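Local coordinates for protein D-aminopeptidase (Burkholderia sp. LK4, PDB 5TZB) that probably removes N-terminal residues, beta-amino acids among them, from peptides as a serine-type Ntn hydrolase of peptidase family S58, at residues L98-E103 with W140-V145; T109-T114 with I300-A305; T276-R281 with V339-A344; D309-A314 with T324-V329. One frame throughout, in Å; residues are numbered along the deposited sequence.

In the fold
Contact 2 has its centre about 7 Å from that of the chain and is where two mixed beta sheets meet face to face. Contact 1, about 10 Å away centre to centre, shares the five-stranded sheet with it: strands 111-115 and 144-148 are neighbours, joined by a probable hydrogen bond from Ala112 N to Val144 O of 3.0 Å. Contacts 2 and 3, centres about 14 Å apart, touch where Ala279 of helix 272-289 packs on Phe301 and Ala303. Contact 4 is peripheral, its centre about 24 Å from that of the chain, and nested in the sequence between the two helices of contact 3. Together they sample the layered core and, through contacts 1, 3 and 4, the subunit interfaces of the tetramer.

Contact 1 (L98-E103 with W140-V145)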
loop_
_atom_site.group_PDB
_atom_site.type_symbol
_atom_site.label_atom_id
_atom_site.label_comp_id
_atom_site.label_asym_id
_atom_site.label_seq_id
_atom_site.Cartn_x
_atom_site.Cartn_y
_atom_site.Cartn_z
ATOM N N LEU C 98 -5.390 -8.918 10.161
ATOM C CA LEU C 98 -5.471 -7.727 9.319
ATOM C C LEU C 98 -5.310 -7.993 7.827
ATOM O O LEU C 98 -5.768 -7.193 7.005
ATOM C CB LEU C 98 -4.434 -6.688 9.749
ATOM C CG LEU C 98 -4.596 -6.066 11.141
ATOM C CD1 LEU C 98 -3.725 -4.826 11.263
ATOM C CD2 LEU C 98 -6.043 -5.749 11.440
ATOM N N GLU C 99 -4.657 -9.086 7.447
ATOM C CA GLU C 99 -4.397 -9.281 6.016
ATOM C C GLU C 99 -5.661 -9.503 5.191
ATOM O O GLU C 99 -5.756 -8.998 4.068
ATOM C CB GLU C 99 -3.417 -10.436 5.786
ATOM C CG GLU C 99 -2.031 -10.168 6.382
ATOM C CD GLU C 99 -1.395 -8.840 5.930
ATOM O OE1 GLU C 99 -1.617 -8.354 4.782
ATOM O OE2 GLU C 99 -0.634 -8.282 6.743
ATOM N N TRP C 100 -6.631 -10.234 5.731
ATOM C CA TRP C 100 -7.883 -10.444 4.996
ATOM C C TRP C 100 -8.731 -9.178 5.015
ATOM O O TRP C 100 -9.489 -8.939 4.092
ATOM C CB TRP C 100 -8.670 -11.618 5.569
ATOM C CG TRP C 100 -9.906 -12.034 4.748
ATOM C CD1 TRP C 100 -11.187 -12.173 5.217
ATOM C CD2 TRP C 100 -9.957 -12.399 3.349
ATOM N NE1 TRP C 100 -12.027 -12.590 4.203
ATOM C CE2 TRP C 100 -11.299 -12.735 3.049
ATOM C CE3 TRP C 100 -9.007 -12.455 2.323
ATOM C CZ2 TRP C 100 -11.706 -13.146 1.766
ATOM C CZ3 TRP C 100 -9.416 -12.852 1.044
ATOM C CH2 TRP C 100 -10.758 -13.188 0.782
ATOM N N ILE C 101 -8.590 -8.354 6.053
ATOM C CA ILE C 101 -9.244 -7.045 6.033
ATOM C C ILE C 101 -8.682 -6.180 4.904
ATOM O O ILE C 101 -9.441 -5.511 4.201
ATOM C CB ILE C 101 -9.098 -6.296 7.367
ATOM C CG1 ILE C 101 -9.715 -7.099 8.507
ATOM C CG2 ILE C 101 -9.769 -4.930 7.287
ATOM C CD1 ILE C 101 -11.208 -7.034 8.536
ATOM N N ARG C 102 -7.360 -6.176 4.729
ATOM C CA ARG C 102 -6.749 -5.471 3.592
ATOM C C ARG C 102 -7.247 -6.025 2.264
ATOM O O ARG C 102 -7.599 -5.272 1.342
ATOM C CB ARG C 102 -5.211 -5.586 3.614
ATOM C CG ARG C 102 -4.501 -4.688 4.590
ATOM C CD ARG C 102 -2.995 -4.789 4.408
ATOM N NE ARG C 102 -2.274 -3.750 5.155
ATOM C CZ ARG C 102 -1.747 -3.898 6.369
ATOM N NH1 ARG C 102 -1.835 -5.056 7.022
ATOM N NH2 ARG C 102 -1.125 -2.874 6.938
ATOM N N GLU C 103 -7.265 -7.348 2.171
ATOM C CA GLU C 103 -7.559 -8.020 0.906
ATOM C C GLU C 103 -9.050 -7.920 0.534
ATOM O O GLU C 103 -9.399 -7.459 -0.563
ATOM C CB GLU C 103 -7.120 -9.485 0.985
ATOM C CG GLU C 103 -7.286 -10.272 -0.311
ATOM C CD GLU C 103 -6.303 -9.876 -1.408
ATOM O OE1 GLU C 103 -5.076 -9.683 -1.149
ATOM O OE2 GLU C 103 -6.763 -9.776 -2.556
ATOM N N TRP C 140 -11.439 -20.898 7.974
ATOM C CA TRP C 140 -10.363 -20.704 8.925
ATOM C C TRP C 140 -10.604 -19.391 9.661
ATOM O O TRP C 140 -10.773 -18.340 9.049
ATOM C CB TRP C 140 -8.993 -20.742 8.218
ATOM C CG TRP C 140 -8.957 -20.096 6.857
ATOM C CD1 TRP C 140 -8.483 -18.844 6.546
ATOM C CD2 TRP C 140 -9.417 -20.664 5.623
ATOM N NE1 TRP C 140 -8.615 -18.611 5.193
ATOM C CE2 TRP C 140 -9.190 -19.709 4.609
ATOM C CE3 TRP C 140 -9.996 -21.892 5.278
ATOM C CZ2 TRP C 140 -9.520 -19.943 3.277
ATOM C CZ3 TRP C 140 -10.327 -22.124 3.957
ATOM C CH2 TRP C 140 -10.084 -21.158 2.970
ATOM N N CYS C 141 -10.667 -19.478 10.979
ATOM C CA CYS C 141 -10.987 -18.335 11.815
ATOM C C CYS C 141 -9.793 -17.400 11.921
ATOM O O CYS C 141 -8.698 -17.847 12.235
ATOM C CB CYS C 141 -11.417 -18.812 13.203
ATOM S SG CYS C 141 -11.970 -17.491 14.297
ATOM N N MET C 142 -9.994 -16.117 11.641
ATOM C CA MET C 142 -8.899 -15.142 11.677
ATOM C C MET C 142 -9.274 -13.897 12.506
ATOM O O MET C 142 -9.569 -12.836 11.938
ATOM C CB MET C 142 -8.505 -14.741 10.250
ATOM C CG MET C 142 -7.951 -15.904 9.387
ATOM S SD MET C 142 -7.560 -15.407 7.701
ATOM C CE MET C 142 -9.206 -15.072 7.053
ATOM N N PRO C 143 -9.273 -14.023 13.846
ATOM C CA PRO C 143 -9.656 -12.907 14.730
ATOM C C PRO C 143 -8.727 -11.681 14.651
ATOM O O PRO C 143 -7.525 -11.807 14.400
ATOM C CB PRO C 143 -9.602 -13.528 16.131
ATOM C CG PRO C 143 -9.652 -15.046 15.901
ATOM C CD PRO C 143 -8.952 -15.247 14.595
ATOM N N VAL C 144 -9.297 -10.498 14.858
ATOM C CA VAL C 144 -8.508 -9.278 14.882
ATOM C C VAL C 144 -8.125 -8.948 16.317
ATOM O O VAL C 144 -8.986 -8.688 17.156
ATOM C CB VAL C 144 -9.263 -8.079 14.257
ATOM C CG1 VAL C 144 -8.440 -6.778 14.414
ATOM C CG2 VAL C 144 -9.574 -8.349 12.766
ATOM N N VAL C 145 -6.829 -8.978 16.605
ATOM C CA VAL C 145 -6.344 -8.635 17.929
ATOM C C VAL C 145 -5.282 -7.568 17.750
ATOM O O VAL C 145 -4.420 -7.688 16.874
ATOM C CB VAL C 145 -5.771 -9.847 18.682
ATOM C CG1 VAL C 145 -5.313 -9.440 20.085
ATOM C CG2 VAL C 145 -6.816 -10.946 18.781
#
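Met142 reaches across to Trp100 with its terminal methyl: CE rests 3.8 Å from Trp100 CB and nearly as close to CG and CD1, so the methyl sits by the root of the indole, approaching it obliquely. The Met142 chain runs straight to the sulfur and then bends at the last torsion (-68°), which turns CE toward the helix. Its SD lies in the plane of the Trp140 ring, at the ring edge and 3.7 Å from Trp140 CD1, an edge-on Met-aromatic contact that leaves the thioether between the two tryptophans. Beside this group the contact is aliphatic. Leu98 and Val144 meet at about a right angle, with Leu98 CD2 4.0 Å from Val144 CG1, while the other methyl, Val144 CG2, faces Ile101 CG1 at a looser 4.4 Å. The short helix 98-104 is thereby laid against the start of strand 144-148 in the five-stranded sheet, and Leu107 of strand 106-107 also touches both Ile101 and Val144. Pro143, just before the strand, and Val145 in it turn away, to helix 119-129. The polar side chains of the helix look elsewhere: Arg102 NH1 is 3.5 Å from Glu99 OE2 in its own helix, and the same two residues form reciprocal salt bridges with Arg102 and Glu99 of the second subunit. Trp140 NE1 is hydrogen-bonded to Asn92 of that subunit.

Contact 2 (T109-T114 with I300-A305); sequences TPIAYT and IFLAFA
Ile111 meets Leu302 tip to tip, and the contact between the two segments is wholly apolar. Ile111 CD1 lies 3.5 Å from Leu302 CD2, closer than methyl carbons usually come, and Ile111 CG1 backs it up at 4.0 Å from the same atom. The leucine branch reaches there because its CG stands anti to the backbone N (chi1 172°). Ile111 CD1 also touches one side of the Phe304 ring obliquely, 3.9 Å from Phe304 CE2 and equally near CD2; one methyl is thus wedged between a branched side chain and an aromatic one. Thr263 and Ala265 of strand 260-266 also pack against Phe304. Polar links between the sheets run beside this contact, through Tyr113 OH to Leu217 O and Thr263 OG1. At the entry to strand 111-115, Thr109 OG1 donates to Pro110 O at 2.9 Å, tilted 28° from the carbonyl plane, and the same hydroxyl makes a weak bond with Val144 N. Backbone bonds tie Ile111 to Ile70 and Ala112 to Val144 and Met146. Leu302 and Phe304, alternate residues of strand 298-305, face the five-stranded sheet while Phe301 and Ala303 face helix 272-289: the sheet-on-sheet centre of an alpha-beta-beta-alpha sandwich, as in other Ntn hydrolases.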
loop_
_atom_site.group_PDB
_atom_site.type_symbol
_atom_site.label_atom_id
_atom_site.label_comp_id
_atom_site.label_asym_id
_atom_site.label_seq_id
_atom_site.Cartn_x
_atom_site.Cartn_y
_atom_site.Cartn_z
ATOM N N THR C 109 -15.132 -11.562 12.836
ATOM C CA THR C 109 -14.859 -11.988 14.204
ATOM C C THR C 109 -15.041 -10.818 15.159
ATOM O O THR C 109 -15.183 -9.685 14.716
ATOM C CB THR C 109 -13.416 -12.504 14.384
ATOM O OG1 THR C 109 -12.498 -11.437 14.080
ATOM C CG2 THR C 109 -13.144 -13.709 13.482
ATOM N N PRO C 110 -15.004 -11.086 16.472
ATOM C CA PRO C 110 -14.824 -9.941 17.367
ATOM C C PRO C 110 -13.448 -9.312 17.187
ATOM O O PRO C 110 -12.557 -9.892 16.553
ATOM C CB PRO C 110 -14.922 -10.545 18.770
ATOM C CG PRO C 110 -15.511 -11.883 18.594
ATOM C CD PRO C 110 -15.224 -12.348 17.209
ATOM N N ILE C 111 -13.307 -8.129 17.761
ATOM C CA ILE C 111 -12.054 -7.413 17.872
ATOM C C ILE C 111 -11.628 -7.388 19.322
ATOM O O ILE C 111 -12.452 -7.149 20.198
ATOM C CB ILE C 111 -12.187 -5.959 17.388
ATOM C CG1 ILE C 111 -12.625 -5.929 15.928
ATOM C CG2 ILE C 111 -10.876 -5.188 17.579
ATOM C CD1 ILE C 111 -13.191 -4.577 15.510
ATOM N N ALA C 112 -10.344 -7.611 19.575
ATOM C CA ALA C 112 -9.846 -7.571 20.936
ATOM C C ALA C 112 -8.598 -6.685 21.041
ATOM O O ALA C 112 -7.803 -6.584 20.102
ATOM C CB ALA C 112 -9.569 -8.970 21.443
ATOM N N TYR C 113 -8.499 -5.978 22.166
ATOM C CA TYR C 113 -7.313 -5.222 22.549
ATOM C C TYR C 113 -6.630 -5.903 23.730
ATOM O O TYR C 113 -7.313 -6.296 24.673
ATOM C CB TYR C 113 -7.671 -3.801 22.983
ATOM C CG TYR C 113 -8.293 -2.874 21.968
ATOM C CD1 TYR C 113 -8.335 -3.182 20.619
ATOM C CD2 TYR C 113 -8.828 -1.658 22.382
ATOM C CE1 TYR C 113 -8.909 -2.298 19.704
ATOM C CE2 TYR C 113 -9.393 -0.777 21.485
ATOM C CZ TYR C 113 -9.433 -1.097 20.156
ATOM O OH TYR C 113 -9.999 -0.201 19.280
ATOM N N THR C 114 -5.302 -6.000 23.725
ATOM C CA THR C 114 -4.593 -6.473 24.916
ATOM C C THR C 114 -3.154 -5.924 24.921
ATOM O O THR C 114 -2.870 -4.969 24.220
ATOM C CB THR C 114 -4.608 -8.014 24.997
ATOM O OG1 THR C 114 -4.097 -8.447 26.264
ATOM C CG2 THR C 114 -3.815 -8.636 23.867
ATOM N N ILE C 300 -2.103 2.060 14.973
ATOM C CA ILE C 300 -2.776 1.170 14.035
ATOM C C ILE C 300 -4.288 1.319 14.138
ATOM O O ILE C 300 -4.857 1.212 15.232
ATOM C CB ILE C 300 -2.340 -0.296 14.292
ATOM C CG1 ILE C 300 -0.827 -0.420 14.087
ATOM C CG2 ILE C 300 -3.121 -1.276 13.419
ATOM C CD1 ILE C 300 -0.243 -1.782 14.464
ATOM N N PHE C 301 -4.931 1.579 13.001
ATOM C CA PHE C 301 -6.339 1.968 12.988
ATOM C C PHE C 301 -7.225 1.017 12.177
ATOM O O PHE C 301 -6.874 0.612 11.070
ATOM C CB PHE C 301 -6.498 3.386 12.415
ATOM C CG PHE C 301 -5.487 4.382 12.932
ATOM C CD1 PHE C 301 -5.103 4.396 14.261
ATOM C CD2 PHE C 301 -4.922 5.320 12.062
ATOM C CE1 PHE C 301 -4.159 5.325 14.721
ATOM C CE2 PHE C 301 -3.978 6.250 12.520
ATOM C CZ PHE C 301 -3.606 6.255 13.844
ATOM N N LEU C 302 -8.391 0.704 12.727
ATOM C CA LEU C 302 -9.363 -0.162 12.075
ATOM C C LEU C 302 -10.699 0.537 12.043
ATOM O O LEU C 302 -11.085 1.168 13.021
ATOM C CB LEU C 302 -9.488 -1.496 12.810
ATOM C CG LEU C 302 -10.597 -2.476 12.401
ATOM C CD1 LEU C 302 -10.400 -2.981 10.999
ATOM C CD2 LEU C 302 -10.609 -3.642 13.369
ATOM N N ALA C 303 -11.383 0.440 10.912
ATOM C CA ALA C 303 -12.742 0.939 10.780
ATOM C C ALA C 303 -13.656 -0.142 10.191
ATOM O O ALA C 303 -13.292 -0.805 9.221
ATOM C CB ALA C 303 -12.772 2.172 9.922
ATOM N N PHE C 304 -14.823 -0.339 10.792
ATOM C CA PHE C 304 -15.819 -1.239 10.200
ATOM C C PHE C 304 -17.196 -0.578 10.131
ATOM O O PHE C 304 -17.529 0.313 10.926
ATOM C CB PHE C 304 -15.883 -2.580 10.953
ATOM C CG PHE C 304 -16.483 -2.500 12.341
ATOM C CD1 PHE C 304 -17.851 -2.669 12.546
ATOM C CD2 PHE C 304 -15.665 -2.312 13.447
ATOM C CE1 PHE C 304 -18.393 -2.606 13.820
ATOM C CE2 PHE C 304 -16.202 -2.254 14.725
ATOM C CZ PHE C 304 -17.575 -2.399 14.910
ATOM N N ALA C 305 -17.996 -1.034 9.172
ATOM C CA ALA C 305 -19.312 -0.467 8.932
ATOM C C ALA C 305 -20.387 -1.545 9.067
ATOM O O ALA C 305 -20.185 -2.684 8.637
ATOM C CB ALA C 305 -19.357 0.172 7.548
#

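Contact 3 (T276-R281 with V339-A344)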
loop_
_atom_site.group_PDB
_atom_site.type_symbol
_atom_site.label_atom_id
_atom_site.label_comp_id
_atom_site.label_asym_id
_atom_site.label_seq_id
_atom_site.Cartn_x
_atom_site.Cartn_y
_atom_site.Cartn_z
ATOM N N THR C 276 -11.403 2.009 4.548
ATOM C CA THR C 276 -9.981 2.379 4.556
ATOM C C THR C 276 -9.837 3.893 4.662
ATOM O O THR C 276 -9.011 4.408 5.431
ATOM C CB THR C 276 -9.263 1.876 3.290
ATOM O OG1 THR C 276 -9.449 0.464 3.193
ATOM C CG2 THR C 276 -7.744 2.181 3.338
ATOM N N ARG C 277 -10.646 4.607 3.880
ATOM C CA ARG C 277 -10.629 6.059 3.930
ATOM C C ARG C 277 -10.999 6.551 5.326
ATOM O O ARG C 277 -10.340 7.432 5.898
ATOM C CB ARG C 277 -11.577 6.639 2.881
ATOM C CG ARG C 277 -11.291 6.141 1.467
ATOM C CD ARG C 277 -12.180 6.835 0.451
ATOM N NE ARG C 277 -11.771 8.233 0.290
ATOM C CZ ARG C 277 -12.520 9.190 -0.257
ATOM N NH1 ARG C 277 -13.745 8.914 -0.699
ATOM N NH2 ARG C 277 -12.058 10.436 -0.335
ATOM N N LEU C 278 -12.023 5.935 5.897
ATOM C CA LEU C 278 -12.499 6.336 7.211
ATOM C C LEU C 278 -11.440 6.044 8.289
ATOM O O LEU C 278 -11.229 6.861 9.184
ATOM C CB LEU C 278 -13.811 5.626 7.535
ATOM C CG LEU C 278 -14.557 6.104 8.783
ATOM C CD1 LEU C 278 -15.018 7.536 8.585
ATOM C CD2 LEU C 278 -15.734 5.208 9.059
ATOM N N ALA C 279 -10.776 4.892 8.192
ATOM C CA ALA C 279 -9.785 4.518 9.195
ATOM C C ALA C 279 -8.642 5.526 9.261
ATOM O O ALA C 279 -8.133 5.805 10.343
ATOM C CB ALA C 279 -9.239 3.116 8.929
ATOM N N GLN C 280 -8.244 6.078 8.120
ATOM C CA GLN C 280 -7.104 6.990 8.115
ATOM C C GLN C 280 -7.467 8.295 8.818
ATOM O O GLN C 280 -6.580 9.017 9.272
ATOM C CB GLN C 280 -6.591 7.272 6.693
ATOM C CG GLN C 280 -5.282 8.091 6.713
ATOM C CD GLN C 280 -4.544 8.220 5.365
ATOM O OE1 GLN C 280 -3.496 8.874 5.299
ATOM N NE2 GLN C 280 -5.066 7.592 4.307
ATOM N N ARG C 281 -8.754 8.587 8.986
ATOM C CA ARG C 281 -9.081 9.847 9.659
ATOM C C ARG C 281 -8.767 9.743 11.160
ATOM O O ARG C 281 -8.830 10.738 11.894
ATOM C CB ARG C 281 -10.552 10.255 9.435
ATOM C CG ARG C 281 -10.920 10.631 7.967
ATOM C CD ARG C 281 -9.670 10.909 7.184
ATOM N NE ARG C 281 -9.752 11.679 5.946
ATOM C CZ ARG C 281 -9.679 11.170 4.719
ATOM N NH1 ARG C 281 -9.627 9.861 4.516
ATOM N NH2 ARG C 281 -9.683 11.990 3.682
ATOM N N VAL C 339 -15.179 13.868 9.096
ATOM C CA VAL C 339 -15.202 14.851 10.190
ATOM C C VAL C 339 -15.606 14.184 11.506
ATOM O O VAL C 339 -14.939 14.332 12.538
ATOM C CB VAL C 339 -16.197 16.003 9.882
ATOM C CG1 VAL C 339 -16.402 16.908 11.106
ATOM C CG2 VAL C 339 -15.736 16.821 8.668
ATOM N N ALA C 340 -16.695 13.425 11.454
ATOM C CA ALA C 340 -17.206 12.768 12.648
ATOM C C ALA C 340 -16.203 11.797 13.254
ATOM O O ALA C 340 -16.066 11.748 14.467
ATOM C CB ALA C 340 -18.511 12.039 12.341
ATOM N N ALA C 341 -15.537 10.998 12.413
ATOM C CA ALA C 341 -14.581 10.023 12.900
ATOM C C ALA C 341 -13.420 10.727 13.554
ATOM O O ALA C 341 -12.966 10.310 14.620
ATOM C CB ALA C 341 -14.085 9.086 11.765
ATOM N N ALA C 342 -12.955 11.802 12.920
ATOM C CA ALA C 342 -11.827 12.553 13.452
ATOM C C ALA C 342 -12.160 13.110 14.826
ATOM O O ALA C 342 -11.351 13.019 15.748
ATOM C CB ALA C 342 -11.423 13.688 12.491
ATOM N N GLU C 343 -13.363 13.665 14.976
ATOM C CA GLU C 343 -13.805 14.184 16.279
ATOM C C GLU C 343 -13.957 13.084 17.328
ATOM O O GLU C 343 -13.592 13.281 18.503
ATOM C CB GLU C 343 -15.144 14.928 16.155
ATOM C CG GLU C 343 -15.059 16.281 15.459
ATOM C CD GLU C 343 -16.323 17.123 15.601
ATOM O OE1 GLU C 343 -17.254 16.748 16.362
ATOM O OE2 GLU C 343 -16.377 18.178 14.936
ATOM N N ALA C 344 -14.532 11.950 16.911
ATOM C CA ALA C 344 -14.796 10.845 17.828
ATOM C C ALA C 344 -13.494 10.311 18.412
ATOM O O ALA C 344 -13.406 10.042 19.611
ATOM C CB ALA C 344 -15.544 9.741 17.118
#
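Leu278 swings its CG to the far side from the backbone N, and its second torsion then turns CD1 onto Ala341 CB, 3.7 Å away. Arg281 starts toward the same alanine, its CB 4.4 Å from Ala341 CB, but a nearly eclipsed chi2 of -17°, a strained value, folds the rest of the chain back along its own helix. There Arg281 NH1 donates to Arg277 O at 2.9 Å, a bent bond (143°) that comes from above the carbonyl plane. The guanidinium is further fixed by Gly292 O and Asn90 OD1 of the fourth subunit, through NE and NH2, and by a cation-pi contact with Phe338. The arginine tip lies aside, and Arg281 O stands 3.8 Å from Ala342 CA. The axes of segments 276-281 and 339-344 approach to 8.7 Å and cross at -37°, their N-to-C directions roughly alike; the small residues at 341 and 342 are consistent with this closeness. Beneath them, Ile264 of strand 260-266 touches both Leu278 and Ala341, and Val214 of strand 213-220 also touches Ala341. Helices 272-289 and 331-355 thus lie side by side on one sheet, forming an outer helical layer of the alpha-beta-beta-alpha sandwich seen in this family.

Contact 4 (D309-A314 with T324-V329)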
loop_
_atom_site.group_PDB
_atom_site.type_symbol
_atom_site.label_atom_id
_atom_site.label_comp_id
_atom_site.label_asym_id
_atom_site.label_seq_id
_atom_site.Cartn_x
_atom_site.Cartn_y
_atom_site.Cartn_z
ATOM N N ASP C 309 -25.679 -5.458 5.615
ATOM C CA ASP C 309 -25.718 -6.736 6.326
ATOM C C ASP C 309 -26.175 -7.816 5.367
ATOM O O ASP C 309 -26.398 -7.549 4.191
ATOM C CB ASP C 309 -26.586 -6.662 7.593
ATOM C CG ASP C 309 -28.066 -6.382 7.312
ATOM O OD1 ASP C 309 -28.792 -6.072 8.288
ATOM O OD2 ASP C 309 -28.511 -6.448 6.146
ATOM N N GLY C 310 -26.310 -9.038 5.857
ATOM C CA GLY C 310 -26.658 -10.130 4.968
ATOM C C GLY C 310 -25.516 -10.425 4.012
ATOM O O GLY C 310 -25.727 -10.979 2.938
ATOM N N LEU C 311 -24.298 -10.028 4.389
ATOM C CA LEU C 311 -23.125 -10.340 3.580
ATOM C C LEU C 311 -22.862 -11.826 3.747
ATOM O O LEU C 311 -23.153 -12.388 4.804
ATOM C CB LEU C 311 -21.901 -9.488 3.990
ATOM C CG LEU C 311 -22.017 -7.960 3.862
ATOM C CD1 LEU C 311 -20.735 -7.250 4.307
ATOM C CD2 LEU C 311 -22.348 -7.576 2.419
ATOM N N PRO C 312 -22.346 -12.486 2.696
ATOM C CA PRO C 312 -22.212 -13.945 2.781
ATOM C C PRO C 312 -21.115 -14.379 3.744
ATOM O O PRO C 312 -19.977 -13.918 3.647
ATOM C CB PRO C 312 -21.854 -14.366 1.346
ATOM C CG PRO C 312 -22.052 -13.153 0.494
ATOM C CD PRO C 312 -21.899 -11.960 1.395
ATOM N N ALA C 313 -21.470 -15.261 4.666
ATOM C CA ALA C 313 -20.501 -15.848 5.570
ATOM C C ALA C 313 -19.632 -16.822 4.793
ATOM O O ALA C 313 -20.108 -17.495 3.881
ATOM C CB ALA C 313 -21.197 -16.545 6.735
ATOM N N ALA C 314 -18.355 -16.883 5.155
ATOM C CA ALA C 314 -17.406 -17.768 4.501
ATOM C C ALA C 314 -17.704 -19.207 4.875
ATOM O O ALA C 314 -17.802 -19.546 6.049
ATOM C CB ALA C 314 -15.974 -17.405 4.886
ATOM N N THR C 324 -24.259 -10.058 -4.773
ATOM C CA THR C 324 -24.993 -9.551 -3.625
ATOM C C THR C 324 -25.269 -8.063 -3.801
ATOM O O THR C 324 -24.394 -7.301 -4.237
ATOM C CB THR C 324 -24.216 -9.769 -2.303
ATOM O OG1 THR C 324 -23.988 -11.176 -2.115
ATOM C CG2 THR C 324 -24.993 -9.221 -1.111
ATOM N N GLY C 325 -26.485 -7.639 -3.485
ATOM C CA GLY C 325 -26.791 -6.228 -3.551
ATOM C C GLY C 325 -26.279 -5.531 -2.305
ATOM O O GLY C 325 -26.638 -5.896 -1.185
ATOM N N VAL C 326 -25.476 -4.492 -2.490
ATOM C CA VAL C 326 -25.008 -3.732 -1.342
ATOM C C VAL C 326 -25.188 -2.257 -1.631
ATOM O O VAL C 326 -25.408 -1.874 -2.771
ATOM C CB VAL C 326 -23.519 -4.034 -1.010
ATOM C CG1 VAL C 326 -23.365 -5.478 -0.565
ATOM C CG2 VAL C 326 -22.622 -3.729 -2.217
ATOM N N LYS C 327 -25.098 -1.440 -0.586
ATOM C CA LYS C 327 -25.214 0.003 -0.699
ATOM C C LYS C 327 -23.889 0.698 -0.449
ATOM O O LYS C 327 -23.078 0.230 0.344
ATOM C CB LYS C 327 -26.245 0.543 0.284
ATOM C CG LYS C 327 -27.659 0.150 -0.040
ATOM C CD LYS C 327 -28.585 0.783 0.976
ATOM C CE LYS C 327 -30.012 0.325 0.759
ATOM N NZ LYS C 327 -30.888 0.919 1.807
ATOM N N MET C 328 -23.703 1.835 -1.100
ATOM C CA MET C 328 -22.511 2.627 -0.899
ATOM C C MET C 328 -22.887 4.073 -0.592
ATOM O O MET C 328 -23.767 4.661 -1.234
ATOM C CB MET C 328 -21.600 2.530 -2.120
ATOM C CG MET C 328 -21.566 3.734 -3.027
ATOM S SD MET C 328 -20.367 3.511 -4.373
ATOM C CE MET C 328 -18.815 3.770 -3.536
ATOM N N VAL C 329 -22.235 4.630 0.410
ATOM C CA VAL C 329 -22.404 6.039 0.720
ATOM C C VAL C 329 -21.805 6.786 -0.460
ATOM O O VAL C 329 -20.709 6.457 -0.905
ATOM C CB VAL C 329 -21.699 6.436 2.062
ATOM C CG1 VAL C 329 -21.670 7.963 2.264
ATOM C CG2 VAL C 329 -22.378 5.752 3.260
#
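Leu311 and Val326 cross at about a right angle and touch through single methyls, Leu311 CD2 lying 3.8 Å from Val326 CG1. Beside them the Pro312 ring slides past Thr324 in the opposite direction: its CG is 3.8 Å from Thr324 OG1 and its CD 4.2 Å from the same oxygen. The threonine's other branch, CG2, comes to 4.5 Å from Gly310 O, a loose contact. The two branches thus point to different loop residues, with the hydroxyl oxygen beside the CG-CD edge of the proline. In the next shell, Phe83 of strand 82-88 touches both Leu311 and Val326 and extends the apolar cluster. The loop is set by its backbone: Gly310 turns with positive phi (68°), after which Leu311 to Ala314 run in an extended, polyproline-like conformation. Strand 323-329 is held from two directions. Asn308 OD1 accepts from Lys327 N within the chain, while Thr324 and residues 326-329 pair in an antiparallel ladder with a strand of the third subunit, so the sheet continues across the interface and Val326 packs on Val326 of that subunit. A calcium ion lies about 8 Å from the Val326 side chain. Thr324 OG1 has its hydrogen bond with Asn330 OD1 of the third subunit; toward the ring carbons of Pro312 it makes van der Waals contact. Loop and strand are joined mainly by carbon surface, and the polar bonds of the strand go to the partner subunit and to other parts of its own chain, not to this loop.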